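Local coordinates for Alr4995 protein (Nostoc sp., PDB 6LRF) that is a bifunctional enzyme that probably hydrolyses arginine to ornithine with its arginine dihydrolase part and converts ornithine to proline with its ornithine cyclodeaminase part, at residues B[96-99]-B[100-104]; B[604-607]-B[608-611]. All blocks are in the same frame, centred on the assembly; numbering follows the deposited sequence.

Interaction 1 (B[96-99]-B[100-104])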
ATOM      1  N   TYR B  96     -13.444 -58.957  -0.791  1.00 23.50           N
ATOM      2  CA  TYR B  96     -14.022 -59.386  -2.061  1.00 24.88           C
ATOM      3  C   TYR B  96     -13.005 -59.345  -3.180  1.00 28.93           C
ATOM      4  O   TYR B  96     -12.981 -60.244  -4.033  1.00 27.53           O
ATOM      5  CB  TYR B  96     -15.241 -58.531  -2.403  1.00 28.82           C
ATOM      6  CG  TYR B  96     -16.291 -58.675  -1.348  1.00 34.44           C
ATOM      7  CD1 TYR B  96     -17.056 -59.831  -1.275  1.00 39.08           C
ATOM      8  CD2 TYR B  96     -16.486 -57.689  -0.381  1.00 36.36           C
ATOM      9  CE1 TYR B  96     -18.011 -59.999  -0.294  1.00 43.22           C
ATOM     10  CE2 TYR B  96     -17.454 -57.843   0.608  1.00 40.50           C
ATOM     11  CZ  TYR B  96     -18.211 -59.008   0.642  1.00 45.78           C
ATOM     12  OH  TYR B  96     -19.173 -59.204   1.610  1.00 51.38           O
ATOM     13  N   PHE B  97     -12.146 -58.322  -3.165  1.00 24.31           N
ATOM     14  CA  PHE B  97     -11.080 -58.222  -4.157  1.00 23.35           C
ATOM     15  C   PHE B  97     -10.077 -59.354  -3.937  1.00 22.14           C
ATOM     16  O   PHE B  97      -9.692 -60.052  -4.884  1.00 24.96           O
ATOM     17  CB  PHE B  97     -10.393 -56.843  -4.090  1.00 22.34           C
ATOM     18  CG  PHE B  97     -11.208 -55.725  -4.695  1.00 23.15           C
ATOM     19  CD1 PHE B  97     -12.023 -55.957  -5.802  1.00 20.70           C
ATOM     20  CD2 PHE B  97     -11.157 -54.443  -4.171  1.00 25.90           C
ATOM     21  CE1 PHE B  97     -12.766 -54.934  -6.382  1.00 24.67           C
ATOM     22  CE2 PHE B  97     -11.896 -53.403  -4.755  1.00 26.81           C
ATOM     23  CZ  PHE B  97     -12.704 -53.660  -5.865  1.00 25.35           C
ATOM     24  N   LYS B  98      -9.673 -59.553  -2.688  1.00 20.81           N
ATOM     25  CA  LYS B  98      -8.741 -60.622  -2.359  1.00 26.05           C
ATOM     26  C   LYS B  98      -9.278 -61.999  -2.808  1.00 28.76           C
ATOM     27  O   LYS B  98      -8.537 -62.839  -3.356  1.00 25.88           O
ATOM     28  CB  LYS B  98      -8.452 -60.628  -0.856  1.00 22.27           C
ATOM     29  CG  LYS B  98      -7.481 -61.694  -0.456  1.00 27.49           C
ATOM     30  CD  LYS B  98      -7.210 -61.686   1.028  1.00 28.85           C
ATOM     31  CE  LYS B  98      -6.016 -62.576   1.312  1.00 34.08           C
ATOM     32  NZ  LYS B  98      -5.756 -62.732   2.766  1.00 44.20           N
ATOM     33  N   GLU B  99     -10.574 -62.210  -2.581  1.00 28.35           N
ATOM     34  CA  GLU B  99     -11.234 -63.450  -2.988  1.00 29.30           C
ATOM     35  C   GLU B  99     -11.118 -63.646  -4.490  1.00 28.90           C
ATOM     36  O   GLU B  99     -10.798 -64.732  -4.950  1.00 25.62           O
ATOM     37  CB  GLU B  99     -12.708 -63.453  -2.594  1.00 28.01           C
ATOM     38  CG  GLU B  99     -13.391 -64.794  -2.844  1.00 33.97           C
ATOM     39  CD  GLU B  99     -14.864 -64.770  -2.462  1.00 46.47           C
ATOM     40  OE1 GLU B  99     -15.631 -64.013  -3.112  1.00 44.29           O
ATOM     41  OE2 GLU B  99     -15.243 -65.477  -1.487  1.00 52.40           O
ATOM     42  N   TRP B 100     -11.381 -62.600  -5.261  1.00 23.23           N
ATOM     43  CA  TRP B 100     -11.263 -62.741  -6.700  1.00 24.66           C
ATOM     44  C   TRP B 100      -9.828 -63.104  -7.094  1.00 25.91           C
ATOM     45  O   TRP B 100      -9.614 -64.007  -7.897  1.00 26.75           O
ATOM     46  CB  TRP B 100     -11.712 -61.475  -7.437  1.00 24.43           C
ATOM     47  CG  TRP B 100     -11.766 -61.731  -8.920  1.00 27.49           C
ATOM     48  CD1 TRP B 100     -12.855 -62.151  -9.651  1.00 27.81           C
ATOM     49  CD2 TRP B 100     -10.676 -61.633  -9.846  1.00 26.11           C
ATOM     50  NE1 TRP B 100     -12.505 -62.298 -10.971  1.00 26.48           N
ATOM     51  CE2 TRP B 100     -11.176 -61.993 -11.119  1.00 25.83           C
ATOM     52  CE3 TRP B 100      -9.330 -61.278  -9.725  1.00 25.08           C
ATOM     53  CZ2 TRP B 100     -10.374 -62.006 -12.261  1.00 29.16           C
ATOM     54  CZ3 TRP B 100      -8.534 -61.292 -10.859  1.00 29.63           C
ATOM     55  CH2 TRP B 100      -9.061 -61.651 -12.112  1.00 27.09           C
ATOM     56  N   PHE B 101      -8.847 -62.414  -6.527  1.00 26.75           N
ATOM     57  CA  PHE B 101      -7.462 -62.628  -6.935  1.00 24.32           C
ATOM     58  C   PHE B 101      -7.023 -64.061  -6.640  1.00 29.32           C
ATOM     59  O   PHE B 101      -6.454 -64.736  -7.512  1.00 25.46           O
ATOM     60  CB  PHE B 101      -6.520 -61.636  -6.240  1.00 19.40           C
ATOM     61  CG  PHE B 101      -6.540 -60.248  -6.837  1.00 19.98           C
ATOM     62  CD1 PHE B 101      -6.360 -60.062  -8.204  1.00 22.57           C
ATOM     63  CD2 PHE B 101      -6.726 -59.130  -6.027  1.00 23.05           C
ATOM     64  CE1 PHE B 101      -6.372 -58.800  -8.760  1.00 23.32           C
ATOM     65  CE2 PHE B 101      -6.742 -57.849  -6.584  1.00 22.01           C
ATOM     66  CZ  PHE B 101      -6.564 -57.686  -7.943  1.00 20.93           C
ATOM     67  N   GLU B 102      -7.286 -64.519  -5.418  1.00 24.55           N
ATOM     68  CA  GLU B 102      -6.862 -65.849  -5.004  1.00 27.64           C
ATOM     69  C   GLU B 102      -7.584 -66.943  -5.797  1.00 29.84           C
ATOM     70  O   GLU B 102      -6.966 -67.922  -6.195  1.00 31.73           O
ATOM     71  CB  GLU B 102      -7.053 -66.013  -3.499  1.00 30.76           C
ATOM     72  CG  GLU B 102      -5.945 -65.291  -2.744  1.00 34.77           C
ATOM     73  CD  GLU B 102      -5.986 -65.464  -1.236  1.00 39.67           C
ATOM     74  OE1 GLU B 102      -7.078 -65.704  -0.672  1.00 44.49           O
ATOM     75  OE2 GLU B 102      -4.903 -65.345  -0.614  1.00 44.11           O
ATOM     76  N   GLY B 103      -8.864 -66.741  -6.083  1.00 28.44           N
ATOM     77  CA  GLY B 103      -9.622 -67.679  -6.896  1.00 26.17           C
ATOM     78  C   GLY B 103      -9.228 -67.654  -8.361  1.00 31.20           C
ATOM     79  O   GLY B 103      -9.683 -68.475  -9.151  1.00 27.90           O
ATOM     80  N   ASN B 104      -8.382 -66.703  -8.742  1.00 29.02           N
ATOM     81  CA  ASN B 104      -7.882 -66.684 -10.106  1.00 26.90           C
ATOM     82  C   ASN B 104      -6.382 -66.923 -10.172  1.00 24.19           C
ATOM     83  O   ASN B 104      -5.736 -66.546 -11.146  1.00 24.55           O
ATOM     84  CB  ASN B 104      -8.259 -65.378 -10.793  1.00 25.96           C
ATOM     85  CG  ASN B 104      -9.686 -65.397 -11.321  1.00 29.48           C
ATOM     86  OD1 ASN B 104      -9.918 -65.607 -12.515  1.00 29.10           O
ATOM     87  ND2 ASN B 104     -10.651 -65.173 -10.432  1.00 25.89           N
TER

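Interaction 2 (B[604-607]-B[608-611])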
ATOM      1  N   GLY B 604      27.026 -15.133  -6.170  1.00 24.93           N
ATOM      2  CA  GLY B 604      27.906 -15.654  -7.205  1.00 20.38           C
ATOM      3  C   GLY B 604      29.053 -14.699  -7.485  1.00 23.05           C
ATOM      4  O   GLY B 604      30.064 -14.697  -6.764  1.00 19.89           O
ATOM      5  N   PRO B 605      28.903 -13.865  -8.523  1.00 18.30           N
ATOM      6  CA  PRO B 605      27.760 -13.828  -9.451  1.00 18.69           C
ATOM      7  C   PRO B 605      27.875 -14.831 -10.592  1.00 20.19           C
ATOM      8  O   PRO B 605      28.787 -15.668 -10.599  1.00 21.58           O
ATOM      9  CB  PRO B 605      27.814 -12.402 -10.002  1.00 22.03           C
ATOM     10  CG  PRO B 605      29.296 -12.106 -10.054  1.00 20.96           C
ATOM     11  CD  PRO B 605      29.902 -12.823  -8.839  1.00 20.30           C
ATOM     12  N   LEU B 606      26.954 -14.754 -11.546  1.00 18.89           N
ATOM     13  CA  LEU B 606      27.141 -15.457 -12.802  1.00 23.57           C
ATOM     14  C   LEU B 606      28.372 -14.868 -13.472  1.00 26.76           C
ATOM     15  O   LEU B 606      28.740 -13.714 -13.214  1.00 19.64           O
ATOM     16  CB  LEU B 606      25.908 -15.336 -13.701  1.00 23.53           C
ATOM     17  CG  LEU B 606      24.647 -15.902 -13.041  1.00 23.88           C
ATOM     18  CD1 LEU B 606      23.428 -15.593 -13.882  1.00 22.02           C
ATOM     19  CD2 LEU B 606      24.771 -17.424 -12.791  1.00 22.46           C
ATOM     20  N   PRO B 607      29.047 -15.667 -14.309  1.00 26.91           N
ATOM     21  CA  PRO B 607      30.217 -15.128 -15.008  1.00 23.72           C
ATOM     22  C   PRO B 607      29.821 -14.064 -16.019  1.00 24.53           C
ATOM     23  O   PRO B 607      30.644 -13.234 -16.389  1.00 24.60           O
ATOM     24  CB  PRO B 607      30.823 -16.359 -15.699  1.00 26.70           C
ATOM     25  CG  PRO B 607      29.762 -17.387 -15.688  1.00 28.81           C
ATOM     26  CD  PRO B 607      28.869 -17.110 -14.521  1.00 27.50           C
ATOM     27  N   ASP B 608      28.569 -14.074 -16.461  1.00 22.48           N
ATOM     28  CA  ASP B 608      28.113 -13.067 -17.421  1.00 22.82           C
ATOM     29  C   ASP B 608      27.907 -11.687 -16.782  1.00 23.85           C
ATOM     30  O   ASP B 608      27.899 -10.674 -17.474  1.00 23.55           O
ATOM     31  CB  ASP B 608      26.801 -13.507 -18.074  1.00 25.24           C
ATOM     32  CG  ASP B 608      26.960 -14.781 -18.921  1.00 36.11           C
ATOM     33  OD1 ASP B 608      27.107 -15.885 -18.345  1.00 27.15           O
ATOM     34  OD2 ASP B 608      26.938 -14.667 -20.163  1.00 33.39           O
ATOM     35  N   THR B 609      27.707 -11.660 -15.466  1.00 23.44           N
ATOM     36  CA  THR B 609      27.324 -10.433 -14.774  1.00 21.86           C
ATOM     37  C   THR B 609      28.499  -9.447 -14.720  1.00 23.25           C
ATOM     38  O   THR B 609      29.607  -9.791 -14.299  1.00 22.62           O
ATOM     39  CB  THR B 609      26.798 -10.749 -13.365  1.00 21.72           C
ATOM     40  OG1 THR B 609      25.655 -11.608 -13.483  1.00 21.42           O
ATOM     41  CG2 THR B 609      26.351  -9.465 -12.637  1.00 20.40           C
ATOM     42  N   GLN B 610      28.246  -8.227 -15.186  1.00 21.41           N
ATOM     43  CA  GLN B 610      29.257  -7.181 -15.223  1.00 17.68           C
ATOM     44  C   GLN B 610      29.352  -6.457 -13.859  1.00 17.31           C
ATOM     45  O   GLN B 610      28.489  -5.651 -13.502  1.00 18.23           O
ATOM     46  CB  GLN B 610      28.930  -6.202 -16.362  1.00 20.15           C
ATOM     47  CG  GLN B 610      29.911  -5.033 -16.502  1.00 18.97           C
ATOM     48  CD  GLN B 610      31.337  -5.490 -16.737  1.00 23.39           C
ATOM     49  OE1 GLN B 610      32.102  -5.710 -15.780  1.00 20.33           O
ATOM     50  NE2 GLN B 610      31.706  -5.654 -18.013  1.00 24.86           N
HETATM   51  N   MSE B 611      30.396  -6.768 -13.096  1.00 16.99           N
HETATM   52  CA  MSE B 611      30.585  -6.211 -11.760  1.00 19.78           C
HETATM   53  C   MSE B 611      31.360  -4.891 -11.783  1.00 19.54           C
HETATM   54  O   MSE B 611      31.518  -4.248 -10.751  1.00 19.26           O
HETATM   55  CB  MSE B 611      31.316  -7.223 -10.858  1.00 20.01           C
HETATM   56  CG  MSE B 611      30.577  -8.566 -10.678  1.00 22.04           C
HETATM   57 SE   MSE B 611      28.805  -8.398  -9.866  0.46 22.67          SE
HETATM   58  CE  MSE B 611      29.251  -8.366  -7.971  1.00 20.90           C
TER
HETATM   59  O   HOH W   1      30.796 -12.021 -13.365  1.00 24.83           O

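Interaction 1 (B[96-99]-B[100-104])
Lys98 lays its aliphatic chain across the carboxylate of Glu102 one turn further on, CE of Lys98 lying 3.6 Å from OE2 of Glu102. With CG anti to the backbone N (chi1 -179°) and every later torsion also extended, the lysine runs past that carboxylate and does not bend toward it. Its NZ therefore stays 4.4 Å from OE2 of Glu102, beyond a salt bridge, and pairs instead with Glu110. Replacing Lys98 by an alanine is likely to deprive Glu110 of this salt bridge and the Glu102 carboxylate of the methylenes beside it. On the buried side Phe101 sets its ring obliquely against the turn before it, CD2 of Phe101 reaching 3.3 Å from O of Phe97. Both phenylalanines, one turn apart, face inward: Phe97 meets Leu66 and Ala72, Phe101 packs on Val80, Leu82 and Val108. This is the last part of the amphipathic helix 93-103, in the region related to dimethylarginine dimethylhydrolases of the GME clan, probably the dihydrolase part. Four successive i to i+4 backbone bonds hold it, the shortest from N of Glu102 to O of Lys98 at 2.9 Å. Just past the final turn the Asn104 amide doubles back: ND2 of Asn104 donates to O of Trp100 (3.0 Å) while sitting 3.3 Å above the plane of the Trp100 indole, over its centre.

Interaction 2 (B[604-607]-B[608-611])
Pro605 presses the CG corner of its ring against the selenium of Met611, a selenomethionine, with CG of Pro605 3.7 Å from SE of Met611. The two side chains meet at a slant. With CG anti to the carbonyl carbon (chi1 -60°) and a bend at chi2 (-60°), Met611 brings both CG and SE against the proline ring. The peptide bond before Pro605 is cis, and the neighbouring CB of Pro605 lies 3.9 Å from CB of Thr609. Between these apolar touches the chain makes a type I beta turn from Leu606 to Thr609, with Pro607 and Asp608 at its corners. Its closing bond, from N of Thr609 to O of Leu606, is rather long at 3.2 Å, and the donor stands well above the carbonyl plane. A water also donates to O of Leu606 and to O of Thr609, each at 2.7 Å, although other acceptors compete for its protons. Thr609 has OG1 anti to its carbonyl carbon (chi1 -60°), which brings the hydroxyl alongside Leu606, 3.7 Å from CB of that leucine. The same hydroxyl is hydrogen-bonded to OD1 of Asn524, which also accepts from N of Leu606; one side-chain oxygen thus ties both ends of the turn. Asp608 carries its carboxylate back beside the Pro607 ring, OD1 of Asp608 4.0 Å from CG of Pro607, and this OD1 accepts from N of Ile570. The whole loop links strand 594-597, an outer strand of the parallel Rossmann-fold sheet, to helix 613-624. Leu606 enters between helices 524-536 and 554-567, Thr609 rests on Leu596 of the strand, and Pro605 and Met611 pack on Ile614 and Leu613 of the second subunit.

Overall arrangement
Both contacts are local, each within one continuous run of chain, and they lie on opposite sides of the chain's centre, their own centres about 64 Å apart. Interaction 1 belongs to the GME-family region, probably the dihydrolase part, interaction 2 to the C-terminal Rossmann fold. The first is partly buried at an outlying helix: regular backbone bonding, two buried phenylalanines, with the other aromatic and charged side chains at least partly exposed, and no other subunit of the assembly touching it. The second is mostly buried and has no repeating backbone pattern; a turn, prolines, a water and side-chain bonds to neighbouring helices fix its shape, and it reaches a subunit interface. They share no helix or strand.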